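Local coordinates for rhamnogalacturonan endolyase YesW (Bacillus subtilis, PDB 2ZUX), which cleaves the rhamnogalacturonan of plant cell-wall pectin by endo-type eliminative lysis, a calcium- or manganese-dependent reaction of a family 11 polysaccharide lyase, at residues A[414-418]-A[452-456]; A[495-501]-A[557-561]; A[5-9]-A[125-129]; A[23-27]-A[507-511]. All coordinates share one frame; numbering follows the deposited sequence.

Overall arrangement
The four contacts form two touching pairs. Contacts 1 and 2, with centres about 10 Å apart, belong to the beta-propeller. Contact 2 binds the rhamnose and carries ligands of a calcium ion; the Arg415 side chain of contact 1 stands about 6 Å from the sugar (nearest atoms) and gives a weak hydrogen bond to the carbonyl of Thr497 in contact 2. Contacts 3 and 4, about 13 Å between centres, join the N-terminal beta-sheet region to the propeller, each beside its own calcium loop. Arg26 of contact 4 links them, its NH1 lying 3.0 Å from Asn9 O of contact 3. Centres of contacts 2 and 3 are about 26 Å apart, as against about 25 Å for contacts 2 and 4.

Contact 1. Residues A[414-418]-A[452-456]; sequences GRGMA and TNFGI
The backbones come closest at Met417 and Thr452, whose CA atoms are 5.5 Å apart, where the strand that includes Met417 passes the loop leading into strand 454-456. The direct polar link is made by Arg415: NH1 donates to Thr452 O at 3.1 Å with an N-H...O angle of 159°. The oxygen lies in the guanidinium plane, whereas NH1 stands above the carbonyl plane, well off it. A bend at chi2 (-67°) curls the arginine chain so that CD, like CB, lies close to the same oxygen. Water 1 lies within hydrogen-bonding distance of both Thr452 O and Gly416 O and can bridge them. These strands are the first of successive antiparallel sheets of the beta-propeller, 416-419 pairing with 429-432 and 454-456 with 465-468, so the contact joins neighbouring sheets. Thr452 CG2 rests on the Gly416 backbone, 3.5 Å from its N. Met417, bent at chi2 and chi3, runs alongside 452-456: SD is 3.4 Å from Asn453 O, and CE ends 3.4 Å from Gly455 N, against a residue with no side chain. The Asn453 amide is held by Asp468, while Arg415, a substrate-binding residue, also gives a weak hydrogen bond to Thr497 O through NH2.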
loop_
_atom_site.group_PDB
_atom_site.type_symbol
_atom_site.label_atom_id
_atom_site.label_comp_id
_atom_site.label_asym_id
_atom_site.label_seq_id
_atom_site.Cartn_x
_atom_site.Cartn_y
_atom_site.Cartn_z
ATOM N N GLY A 414 9.849 -16.109 -8.191
ATOM C CA GLY A 414 9.830 -15.180 -7.063
ATOM C C GLY A 414 9.170 -13.836 -7.310
ATOM O O GLY A 414 8.899 -13.109 -6.356
ATOM N N ARG A 415 8.938 -13.494 -8.575
ATOM C CA ARG A 415 8.370 -12.204 -8.936
ATOM C C ARG A 415 7.330 -12.379 -10.025
ATOM O O ARG A 415 7.465 -13.237 -10.895
ATOM C CB ARG A 415 9.463 -11.257 -9.449
ATOM C CG ARG A 415 10.590 -10.955 -8.482
ATOM C CD ARG A 415 10.104 -10.146 -7.288
ATOM N NE ARG A 415 11.248 -9.619 -6.555
ATOM C CZ ARG A 415 11.798 -8.430 -6.769
ATOM N NH1 ARG A 415 11.303 -7.605 -7.684
ATOM N NH2 ARG A 415 12.859 -8.066 -6.057
ATOM N N GLY A 416 6.298 -11.543 -9.981
ATOM C CA GLY A 416 5.321 -11.458 -11.058
ATOM C C GLY A 416 4.689 -10.093 -11.048
ATOM O O GLY A 416 4.525 -9.510 -9.974
ATOM N N MET A 417 4.342 -9.592 -12.234
ATOM C CA MET A 417 3.730 -8.274 -12.366
ATOM C C MET A 417 2.463 -8.319 -13.202
ATOM O O MET A 417 2.293 -9.207 -14.033
ATOM C CB MET A 417 4.718 -7.293 -12.992
ATOM C CG MET A 417 5.322 -6.314 -12.004
ATOM S SD MET A 417 4.139 -5.117 -11.362
ATOM C CE MET A 417 3.782 -4.172 -12.848
ATOM N N ALA A 418 1.590 -7.349 -12.969
ATOM C CA ALA A 418 0.395 -7.167 -13.772
ATOM C C ALA A 418 0.251 -5.682 -14.049
ATOM O O ALA A 418 0.258 -4.870 -13.116
ATOM C CB ALA A 418 -0.824 -7.685 -13.032
ATOM N N THR A 452 10.315 -6.457 -12.435
ATOM C CA THR A 452 9.121 -7.205 -12.068
ATOM C C THR A 452 8.831 -6.900 -10.602
ATOM O O THR A 452 8.965 -7.758 -9.720
ATOM C CB THR A 452 9.302 -8.716 -12.331
ATOM O OG1 THR A 452 9.850 -8.886 -13.642
ATOM C CG2 THR A 452 7.969 -9.455 -12.264
ATOM N N ASN A 453 8.449 -5.650 -10.358
ATOM C CA ASN A 453 8.321 -5.135 -9.002
ATOM C C ASN A 453 7.010 -4.358 -8.859
ATOM O O ASN A 453 6.002 -4.942 -8.485
ATOM C CB ASN A 453 9.553 -4.294 -8.621
ATOM C CG ASN A 453 9.567 -3.922 -7.161
ATOM O OD1 ASN A 453 8.738 -4.393 -6.385
ATOM N ND2 ASN A 453 10.528 -3.096 -6.769
ATOM N N PHE A 454 7.015 -3.065 -9.181
ATOM C CA PHE A 454 5.809 -2.241 -9.107
ATOM C C PHE A 454 5.390 -1.800 -10.507
ATOM O O PHE A 454 6.212 -1.686 -11.423
ATOM C CB PHE A 454 6.068 -0.971 -8.274
ATOM C CG PHE A 454 5.851 -1.120 -6.773
ATOM C CD1 PHE A 454 6.203 -2.279 -6.075
ATOM C CD2 PHE A 454 5.354 -0.040 -6.056
ATOM C CE1 PHE A 454 6.021 -2.361 -4.686
ATOM C CE2 PHE A 454 5.163 -0.115 -4.683
ATOM C CZ PHE A 454 5.497 -1.277 -3.998
ATOM N N GLY A 455 4.095 -1.536 -10.651
ATOM C CA GLY A 455 3.564 -0.765 -11.764
ATOM C C GLY A 455 3.113 0.565 -11.199
ATOM O O GLY A 455 2.638 0.624 -10.059
ATOM N N ILE A 456 3.308 1.627 -11.985
ATOM C CA ILE A 456 2.952 2.982 -11.574
ATOM C C ILE A 456 2.358 3.779 -12.736
ATOM O O ILE A 456 2.870 3.716 -13.868
ATOM C CB ILE A 456 4.182 3.731 -10.998
ATOM C CG1 ILE A 456 3.762 5.089 -10.446
ATOM C CG2 ILE A 456 5.304 3.849 -12.048
ATOM C CD1 ILE A 456 4.864 5.831 -9.735
HETATM O O HOH W 1 6.961 -9.114 -8.203
#

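Contact 2. Residues A[495-501]-A[557-561]; sequences NGTKATP and AYNQP. With CA (calcium ion), chain D; RAM (alpha-L-rhamnopyranose), chain M; RAM (alpha-L-rhamnopyranose), chain N.
Lys498 laid over the ring of Tyr558 is the centre of a buried loop-to-loop contact in the beta-propeller, between the turn that follows strand 491-492 and the irregular chain after helix 547-553. CE sits over the middle of one ring face, a CH-pi contact 3.5 Å from the centroid, and NZ continues into an off-centre cation-pi contact with the same ring, 32° from its normal. The lysine is bent at chi2 (-65°) and extended beyond it, which carries its end across the tyrosine. A weak, long ion pair with Asp364 also engages NZ. Beside this pair lies the rhamnose of chain M, against which the lysine chain also packs: Thr497 N donates to rhamnose O4 at 3.0 Å, and rhamnose O3 donates to Thr497 OG1 at 2.8 Å. Tyr558 OH lies 3.0 Å from O2 of this sugar, so the two loops together line a substrate-binding pocket of the lyase. Gly496, at positive phi, brings its backbone N to 3.0 Å from the ring oxygen O5 of the second rhamnose, chain N. Ala499 and Thr500 form a G1 beta bulge opposite Asn494. On the 557-561 side, Ala557 O and Asn559 OD1 bind a calcium ion, each at 2.4 Å, with two waters, Asp116 and Asn555 completing the site. The other end of the Asn559 amide is used as well: ND2 donates to water 2, which is also in hydrogen-bonding reach of Pro501 O, tying the metal-binding loop to the end of the 495-501 turn. Thr500 CG2 packs against Asn559 CB.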
loop_
_atom_site.group_PDB
_atom_site.type_symbol
_atom_site.label_atom_id
_atom_site.label_comp_id
_atom_site.label_asym_id
_atom_site.label_seq_id
_atom_site.Cartn_x
_atom_site.Cartn_y
_atom_site.Cartn_z
ATOM N N ASN A 495 14.671 -2.205 1.415
ATOM C CA ASN A 495 14.414 -3.641 1.527
ATOM C C ASN A 495 15.273 -4.496 0.613
ATOM O O ASN A 495 14.818 -5.491 0.055
ATOM C CB ASN A 495 12.910 -3.957 1.394
ATOM C CG ASN A 495 12.076 -3.242 2.440
ATOM O OD1 ASN A 495 11.019 -2.657 2.132
ATOM N ND2 ASN A 495 12.526 -3.287 3.673
ATOM N N GLY A 496 16.538 -4.104 0.480
ATOM C CA GLY A 496 17.521 -4.939 -0.199
ATOM C C GLY A 496 17.095 -5.248 -1.617
ATOM O O GLY A 496 16.770 -4.351 -2.387
ATOM N N THR A 497 17.073 -6.529 -1.957
ATOM C CA THR A 497 16.753 -6.928 -3.322
ATOM C C THR A 497 15.311 -6.593 -3.714
ATOM O O THR A 497 14.996 -6.519 -4.898
ATOM C CB THR A 497 17.006 -8.429 -3.560
ATOM O OG1 THR A 497 16.146 -9.208 -2.720
ATOM C CG2 THR A 497 18.470 -8.785 -3.279
ATOM N N LYS A 498 14.434 -6.387 -2.732
ATOM C CA LYS A 498 13.060 -5.993 -3.050
ATOM C C LYS A 498 12.989 -4.601 -3.673
ATOM O O LYS A 498 12.108 -4.338 -4.497
ATOM C CB LYS A 498 12.153 -6.092 -1.824
ATOM C CG LYS A 498 12.069 -7.494 -1.227
ATOM C CD LYS A 498 11.404 -8.508 -2.175
ATOM C CE LYS A 498 11.466 -9.900 -1.591
ATOM N NZ LYS A 498 10.839 -10.889 -2.519
ATOM N N ALA A 499 13.918 -3.717 -3.291
ATOM C CA ALA A 499 14.081 -2.400 -3.928
ATOM C C ALA A 499 12.755 -1.637 -4.063
ATOM O O ALA A 499 12.373 -1.199 -5.153
ATOM C CB ALA A 499 14.791 -2.545 -5.286
ATOM N N THR A 500 12.076 -1.474 -2.930
ATOM C CA THR A 500 10.769 -0.840 -2.894
ATOM C C THR A 500 10.854 0.630 -2.483
ATOM O O THR A 500 11.717 1.003 -1.683
ATOM C CB THR A 500 9.829 -1.578 -1.915
ATOM O OG1 THR A 500 10.446 -1.661 -0.620
ATOM C CG2 THR A 500 9.517 -2.982 -2.428
ATOM N N PRO A 501 9.935 1.463 -2.994
ATOM C CA PRO A 501 9.906 2.837 -2.531
ATOM C C PRO A 501 9.332 2.883 -1.118
ATOM O O PRO A 501 8.596 1.971 -0.718
ATOM C CB PRO A 501 8.944 3.506 -3.514
ATOM C CG PRO A 501 7.992 2.417 -3.886
ATOM C CD PRO A 501 8.860 1.180 -3.966
ATOM N N ALA A 557 4.840 -6.907 4.829
ATOM C CA ALA A 557 5.788 -7.933 4.402
ATOM C C ALA A 557 6.443 -7.540 3.074
ATOM O O ALA A 557 7.110 -6.496 3.016
ATOM C CB ALA A 557 5.116 -9.309 4.365
ATOM N N TYR A 558 6.307 -8.340 2.020
ATOM C CA TYR A 558 6.897 -7.967 0.738
ATOM C C TYR A 558 5.965 -7.078 -0.067
ATOM O O TYR A 558 5.092 -7.548 -0.803
ATOM C CB TYR A 558 7.342 -9.197 -0.054
ATOM C CG TYR A 558 8.478 -9.984 0.592
ATOM C CD1 TYR A 558 9.273 -9.435 1.604
ATOM C CD2 TYR A 558 8.760 -11.284 0.177
ATOM C CE1 TYR A 558 10.318 -10.173 2.178
ATOM C CE2 TYR A 558 9.799 -12.020 0.752
ATOM C CZ TYR A 558 10.560 -11.453 1.761
ATOM O OH TYR A 558 11.591 -12.143 2.359
ATOM N N ASN A 559 6.194 -5.772 0.088
ATOM C CA ASN A 559 5.344 -4.717 -0.468
ATOM C C ASN A 559 4.974 -5.012 -1.912
ATOM O O ASN A 559 5.862 -5.271 -2.730
ATOM C CB ASN A 559 6.085 -3.367 -0.496
ATOM C CG ASN A 559 6.707 -2.964 0.837
ATOM O OD1 ASN A 559 7.124 -3.795 1.651
ATOM N ND2 ASN A 559 6.851 -1.659 1.023
ATOM N N GLN A 560 3.676 -4.926 -2.219
ATOM C CA GLN A 560 3.154 -5.087 -3.578
ATOM C C GLN A 560 2.504 -3.790 -4.036
ATOM O O GLN A 560 2.023 -3.021 -3.204
ATOM C CB GLN A 560 2.114 -6.208 -3.624
ATOM C CG GLN A 560 2.677 -7.576 -3.274
ATOM C CD GLN A 560 3.728 -8.043 -4.249
ATOM O OE1 GLN A 560 3.450 -8.250 -5.431
ATOM N NE2 GLN A 560 4.951 -8.208 -3.760
ATOM N N PRO A 561 2.491 -3.549 -5.361
ATOM C CA PRO A 561 1.890 -2.332 -5.888
ATOM C C PRO A 561 0.366 -2.344 -5.811
ATOM O O PRO A 561 -0.246 -3.416 -5.777
ATOM C CB PRO A 561 2.341 -2.328 -7.357
ATOM C CG PRO A 561 2.517 -3.780 -7.700
ATOM C CD PRO A 561 3.060 -4.396 -6.436
HETATM CA CA CA D . 7.352 -4.336 3.979
HETATM C C1 RAM M . 14.101 -8.359 3.115
HETATM C C2 RAM M . 13.966 -9.256 1.886
HETATM C C3 RAM M . 14.979 -8.867 0.803
HETATM C C4 RAM M . 16.401 -8.817 1.368
HETATM C C5 RAM M . 16.436 -7.913 2.603
HETATM C C6 RAM M . 17.812 -7.962 3.256
HETATM O O1 RAM M . 13.606 -7.070 2.831
HETATM O O2 RAM M . 14.171 -10.590 2.304
HETATM O O3 RAM M . 14.922 -9.769 -0.285
HETATM O O4 RAM M . 17.301 -8.377 0.367
HETATM O O5 RAM M . 15.449 -8.300 3.558
HETATM C C1 RAM N . 18.322 -4.380 3.909
HETATM C C2 RAM N . 17.219 -3.973 4.903
HETATM C C3 RAM N . 16.906 -2.474 4.895
HETATM C C4 RAM N . 16.830 -1.962 3.463
HETATM C C5 RAM N . 18.191 -2.195 2.817
HETATM C C6 RAM N . 18.242 -1.634 1.407
HETATM O O1 RAM N . 19.568 -4.432 4.566
HETATM O O2 RAM N . 16.050 -4.715 4.625
HETATM O O3 RAM N . 15.707 -2.214 5.592
HETATM O O4 RAM N . 16.410 -0.610 3.358
HETATM O O5 RAM N . 18.435 -3.590 2.731
HETATM O O HOH W 2 6.163 0.575 -0.590
HETATM O O HOH W 3 9.579 -4.929 4.139
HETATM O O HOH W 4 7.155 -5.011 6.259
#

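Contact 3. Residues A[5-9]-A[125-129]; sequences MEALN and DGQYE. With CA (calcium ion), chain H.
The side chains of Tyr128 and Glu6 cross at about a right angle, the phenol hydroxyl donating to Glu6 OE1 at 2.7 Å. The oxygen lies in the plane of the ring, at its edge, but the hydroxyl approaches it from above the carboxylate plane; carboxylate and ring planes are 62° apart. Glu6 reaches this place through a chain bent at chi2, and its other oxygen OE2 forms a salt bridge with Arg548 on helix 547-553, so both carboxylate oxygens are engaged. Leu8 lies obliquely against the ring, CD2 being 3.7 Å from Tyr128 CZ. Gly126, with no side chain, lets the two backbones come to 3.8 Å between the CA atoms of Leu8 and Gly126: Asn9 N donates to Gly126 O at 3.0 Å and nearly straight, 171°, while Ala7 O takes a CA-H...O contact from Gly126 CA. With chi1 near 75°, the Asn9 amide sits between its own backbone N and carbonyl carbon; OD1 accepts from Gly11 N, and ND2 donates to two waters, one leading to Gln127 OE1 and the other to Asp125 O. Asp125 OD1 binds calcium at 2.4 Å and accepts from Gln127 N, forming an Asx turn. With Gln127 O, both Glu129 oxygens, a water, Asp121 and Asp123, this makes a seven-coordinate calcium site in a loop resembling that of an EF-hand, met here by the N-terminal region.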
loop_
_atom_site.group_PDB
_atom_site.type_symbol
_atom_site.label_atom_id
_atom_site.label_comp_id
_atom_site.label_asym_id
_atom_site.label_seq_id
_atom_site.Cartn_x
_atom_site.Cartn_y
_atom_site.Cartn_z
ATOM N N MET A 5 -15.383 6.834 2.965
ATOM C CA MET A 5 -14.067 7.175 2.401
ATOM C C MET A 5 -13.638 8.537 2.950
ATOM O O MET A 5 -14.416 9.204 3.633
ATOM C CB MET A 5 -14.085 7.141 0.865
ATOM C CG MET A 5 -14.451 5.759 0.296
ATOM S SD MET A 5 -13.242 4.428 0.600
ATOM C CE MET A 5 -12.155 4.631 -0.816
ATOM N N GLU A 6 -12.409 8.950 2.665
ATOM C CA GLU A 6 -11.843 10.139 3.299
ATOM C C GLU A 6 -12.343 11.424 2.677
ATOM O O GLU A 6 -12.441 11.542 1.463
ATOM C CB GLU A 6 -10.315 10.092 3.238
ATOM C CG GLU A 6 -9.724 9.060 4.196
ATOM C CD GLU A 6 -8.441 8.404 3.700
ATOM O OE1 GLU A 6 -8.255 8.274 2.469
ATOM O OE2 GLU A 6 -7.635 7.987 4.561
ATOM N N ALA A 7 -12.645 12.395 3.531
ATOM C CA ALA A 7 -12.862 13.763 3.071
ATOM C C ALA A 7 -11.505 14.358 2.721
ATOM O O ALA A 7 -10.676 14.602 3.603
ATOM C CB ALA A 7 -13.572 14.586 4.144
ATOM N N LEU A 8 -11.265 14.547 1.429
ATOM C CA LEU A 8 -9.983 15.033 0.941
ATOM C C LEU A 8 -10.101 16.466 0.468
ATOM O O LEU A 8 -11.148 16.878 -0.053
ATOM C CB LEU A 8 -9.457 14.133 -0.189
ATOM C CG LEU A 8 -9.058 12.704 0.218
ATOM C CD1 LEU A 8 -8.613 11.899 -0.996
ATOM C CD2 LEU A 8 -7.975 12.671 1.304
ATOM N N ASN A 9 -9.031 17.232 0.660
ATOM C CA ASN A 9 -8.986 18.579 0.106
ATOM C C ASN A 9 -8.666 18.501 -1.393
ATOM O O ASN A 9 -8.650 17.412 -1.970
ATOM C CB ASN A 9 -8.058 19.505 0.922
ATOM C CG ASN A 9 -6.571 19.238 0.699
ATOM O OD1 ASN A 9 -6.173 18.449 -0.166
ATOM N ND2 ASN A 9 -5.735 19.926 1.479
ATOM N N ASP A 125 -7.932 17.357 7.942
ATOM C CA ASP A 125 -7.966 18.533 7.062
ATOM C C ASP A 125 -7.959 18.174 5.573
ATOM O O ASP A 125 -7.958 19.055 4.711
ATOM C CB ASP A 125 -6.817 19.492 7.386
ATOM C CG ASP A 125 -5.452 18.920 7.043
ATOM O OD1 ASP A 125 -5.315 17.681 6.884
ATOM O OD2 ASP A 125 -4.495 19.710 6.923
ATOM N N GLY A 126 -7.946 16.880 5.271
ATOM C CA GLY A 126 -7.970 16.443 3.884
ATOM C C GLY A 126 -6.620 16.353 3.191
ATOM O O GLY A 126 -6.574 16.110 1.979
ATOM N N GLN A 127 -5.533 16.540 3.946
ATOM C CA GLN A 127 -4.167 16.328 3.451
ATOM C C GLN A 127 -3.538 15.178 4.229
ATOM O O GLN A 127 -3.604 15.146 5.457
ATOM C CB GLN A 127 -3.324 17.599 3.614
ATOM C CG GLN A 127 -1.859 17.425 3.233
ATOM C CD GLN A 127 -1.047 18.674 3.451
ATOM O OE1 GLN A 127 -1.134 19.622 2.671
ATOM N NE2 GLN A 127 -0.233 18.680 4.501
ATOM N N TYR A 128 -2.924 14.238 3.522
ATOM C CA TYR A 128 -2.312 13.087 4.174
ATOM C C TYR A 128 -1.066 13.425 4.973
ATOM O O TYR A 128 -0.255 14.258 4.560
ATOM C CB TYR A 128 -1.951 12.016 3.147
ATOM C CG TYR A 128 -3.149 11.340 2.534
ATOM C CD1 TYR A 128 -4.002 10.560 3.312
ATOM C CD2 TYR A 128 -3.423 11.468 1.179
ATOM C CE1 TYR A 128 -5.103 9.941 2.766
ATOM C CE2 TYR A 128 -4.520 10.848 0.618
ATOM C CZ TYR A 128 -5.362 10.091 1.410
ATOM O OH TYR A 128 -6.456 9.470 0.856
ATOM N N GLU A 129 -0.932 12.743 6.108
ATOM C CA GLU A 129 0.312 12.634 6.848
ATOM C C GLU A 129 1.006 11.338 6.426
ATOM O O GLU A 129 0.355 10.388 5.974
ATOM C CB GLU A 129 0.043 12.586 8.354
ATOM C CG GLU A 129 -0.226 13.932 9.021
ATOM C CD GLU A 129 -1.481 14.620 8.518
ATOM O OE1 GLU A 129 -2.594 14.062 8.659
ATOM O OE2 GLU A 129 -1.358 15.750 7.995
HETATM CA CA CA H . -3.772 16.061 7.602
HETATM O O HOH W 5 -2.874 19.796 0.571
HETATM O O HOH W 6 -7.072 21.414 3.671
HETATM O O HOH W 7 -2.562 18.045 7.071
#

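Contact 4. Residues A[23-27]-A[507-511]; sequences VSWRF and LLGDW. With CA (calcium ion), chain E.
Ser24 has its OG between the backbone N and the carbonyl carbon, chi1 85°, which turns the hydroxyl toward Asp510 and Gly509. OG accepts from Asp510 N at 3.0 Å, with an N-H...O angle of 151°. Gly509 takes a positive phi of 68°, and its bare CA lies against the serine oxygen, 3.2 Å from Ser24 OG. The CA atoms of Trp25 and Gly509 are only 3.8 Å apart, and Trp25 O receives a CA-H...O contact from Asp510 CA at 3.1 Å. Arg26 stretches from CG to NE along the other side of the turn. Its CG packs 3.4 Å from Gly509 O, and NE donates to water 8, which also lies within hydrogen-bonding distance of that same carbonyl oxygen. At the far end NH2 lies 2.9 Å from Leu507 O, while NH1 donates to Asn9 O; the guanidinium thus lies between the 507-511 loop and the N-terminal loop in this buried interface. Trp25, whose CB points away from 507-511, packs against Tyr56 and Val69 of its own sheet. Leu508 O and Asp510 O both bind the calcium ion, as does water 9, which donates to Asp510 OD1; Asp506, Arg512 and Glu514 complete the shell. The contact therefore sets the end of strand 20-24 in the N-terminal beta-sheet region against a calcium-binding loop of the beta-propeller.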
loop_
_atom_site.group_PDB
_atom_site.type_symbol
_atom_site.label_atom_id
_atom_site.label_comp_id
_atom_site.label_asym_id
_atom_site.label_seq_id
_atom_site.Cartn_x
_atom_site.Cartn_y
_atom_site.Cartn_z
ATOM N N VAL A 23 0.638 22.509 -12.785
ATOM C CA VAL A 23 -0.345 22.494 -11.706
ATOM C C VAL A 23 -1.246 21.271 -11.885
ATOM O O VAL A 23 -1.724 21.011 -12.984
ATOM C CB VAL A 23 -1.211 23.795 -11.711
ATOM C CG1 VAL A 23 -2.177 23.826 -10.550
ATOM C CG2 VAL A 23 -0.324 25.050 -11.688
ATOM N N SER A 24 -1.464 20.505 -10.821
ATOM C CA SER A 24 -2.446 19.417 -10.881
ATOM C C SER A 24 -3.203 19.295 -9.572
ATOM O O SER A 24 -2.771 19.794 -8.526
ATOM C CB SER A 24 -1.848 18.076 -11.358
ATOM O OG SER A 24 -1.250 17.332 -10.304
ATOM N N TRP A 25 -4.375 18.673 -9.651
ATOM C CA TRP A 25 -5.274 18.602 -8.509
ATOM C C TRP A 25 -6.225 17.418 -8.648
ATOM O O TRP A 25 -6.264 16.756 -9.694
ATOM C CB TRP A 25 -6.053 19.922 -8.334
ATOM C CG TRP A 25 -6.945 20.290 -9.500
ATOM C CD1 TRP A 25 -8.271 19.990 -9.647
ATOM C CD2 TRP A 25 -6.566 21.021 -10.678
ATOM N NE1 TRP A 25 -8.746 20.496 -10.842
ATOM C CE2 TRP A 25 -7.721 21.137 -11.489
ATOM C CE3 TRP A 25 -5.365 21.593 -11.124
ATOM C CZ2 TRP A 25 -7.706 21.790 -12.728
ATOM C CZ3 TRP A 25 -5.352 22.251 -12.355
ATOM C CH2 TRP A 25 -6.516 22.338 -13.142
ATOM N N ARG A 26 -6.973 17.157 -7.586
ATOM C CA ARG A 26 -7.861 16.002 -7.533
ATOM C C ARG A 26 -9.200 16.254 -8.181
ATOM O O ARG A 26 -9.765 17.346 -8.069
ATOM C CB ARG A 26 -8.131 15.614 -6.087
ATOM C CG ARG A 26 -6.927 15.138 -5.318
ATOM C CD ARG A 26 -7.237 15.070 -3.846
ATOM N NE ARG A 26 -6.178 14.396 -3.109
ATOM C CZ ARG A 26 -5.832 14.659 -1.850
ATOM N NH1 ARG A 26 -6.416 15.633 -1.162
ATOM N NH2 ARG A 26 -4.869 13.942 -1.282
ATOM N N PHE A 27 -9.702 15.212 -8.836
ATOM C CA PHE A 27 -11.115 15.079 -9.159
ATOM C C PHE A 27 -11.663 14.198 -8.038
ATOM O O PHE A 27 -11.299 13.024 -7.929
ATOM C CB PHE A 27 -11.227 14.427 -10.540
ATOM C CG PHE A 27 -12.639 14.257 -11.068
ATOM C CD1 PHE A 27 -13.637 15.211 -10.850
ATOM C CD2 PHE A 27 -12.941 13.146 -11.849
ATOM C CE1 PHE A 27 -14.924 15.024 -11.383
ATOM C CE2 PHE A 27 -14.214 12.960 -12.391
ATOM C CZ PHE A 27 -15.201 13.898 -12.158
ATOM N N LEU A 507 -1.207 10.593 -3.798
ATOM C CA LEU A 507 -1.438 11.307 -2.546
ATOM C C LEU A 507 -1.646 12.811 -2.699
ATOM O O LEU A 507 -2.045 13.463 -1.748
ATOM C CB LEU A 507 -0.370 10.979 -1.492
ATOM C CG LEU A 507 1.112 10.926 -1.833
ATOM C CD1 LEU A 507 1.675 12.309 -2.085
ATOM C CD2 LEU A 507 1.887 10.254 -0.698
ATOM N N LEU A 508 -1.366 13.349 -3.882
ATOM C CA LEU A 508 -1.667 14.753 -4.188
ATOM C C LEU A 508 -1.804 14.912 -5.694
ATOM O O LEU A 508 -1.480 14.001 -6.449
ATOM C CB LEU A 508 -0.611 15.710 -3.626
ATOM C CG LEU A 508 0.863 15.428 -3.852
ATOM C CD1 LEU A 508 1.321 15.907 -5.217
ATOM C CD2 LEU A 508 1.697 16.097 -2.744
ATOM N N GLY A 509 -2.311 16.057 -6.134
ATOM C CA GLY A 509 -2.430 16.322 -7.559
ATOM C C GLY A 509 -3.462 15.440 -8.233
ATOM O O GLY A 509 -4.375 14.926 -7.576
ATOM N N ASP A 510 -3.299 15.268 -9.543
ATOM C CA ASP A 510 -4.230 14.465 -10.331
ATOM C C ASP A 510 -3.971 12.970 -10.181
ATOM O O ASP A 510 -3.190 12.547 -9.327
ATOM C CB ASP A 510 -4.260 14.919 -11.807
ATOM C CG ASP A 510 -2.993 14.561 -12.588
ATOM O OD1 ASP A 510 -2.176 13.718 -12.142
ATOM O OD2 ASP A 510 -2.844 15.105 -13.706
ATOM N N TRP A 511 -4.625 12.178 -11.018
ATOM C CA TRP A 511 -4.706 10.734 -10.825
ATOM C C TRP A 511 -3.387 9.971 -10.902
ATOM O O TRP A 511 -3.335 8.818 -10.465
ATOM C CB TRP A 511 -5.713 10.131 -11.804
ATOM C CG TRP A 511 -5.325 10.262 -13.245
ATOM C CD1 TRP A 511 -5.547 11.339 -14.055
ATOM C CD2 TRP A 511 -4.664 9.278 -14.058
ATOM N NE1 TRP A 511 -5.058 11.090 -15.320
ATOM C CE2 TRP A 511 -4.502 9.838 -15.348
ATOM C CE3 TRP A 511 -4.181 7.981 -13.820
ATOM C CZ2 TRP A 511 -3.892 9.142 -16.400
ATOM C CZ3 TRP A 511 -3.575 7.291 -14.873
ATOM C CH2 TRP A 511 -3.435 7.877 -16.142
HETATM CA CA CA E . -1.279 12.323 -7.987
HETATM O O HOH W 8 -4.291 13.291 -5.158
HETATM O O HOH W 9 -0.605 13.607 -9.952
#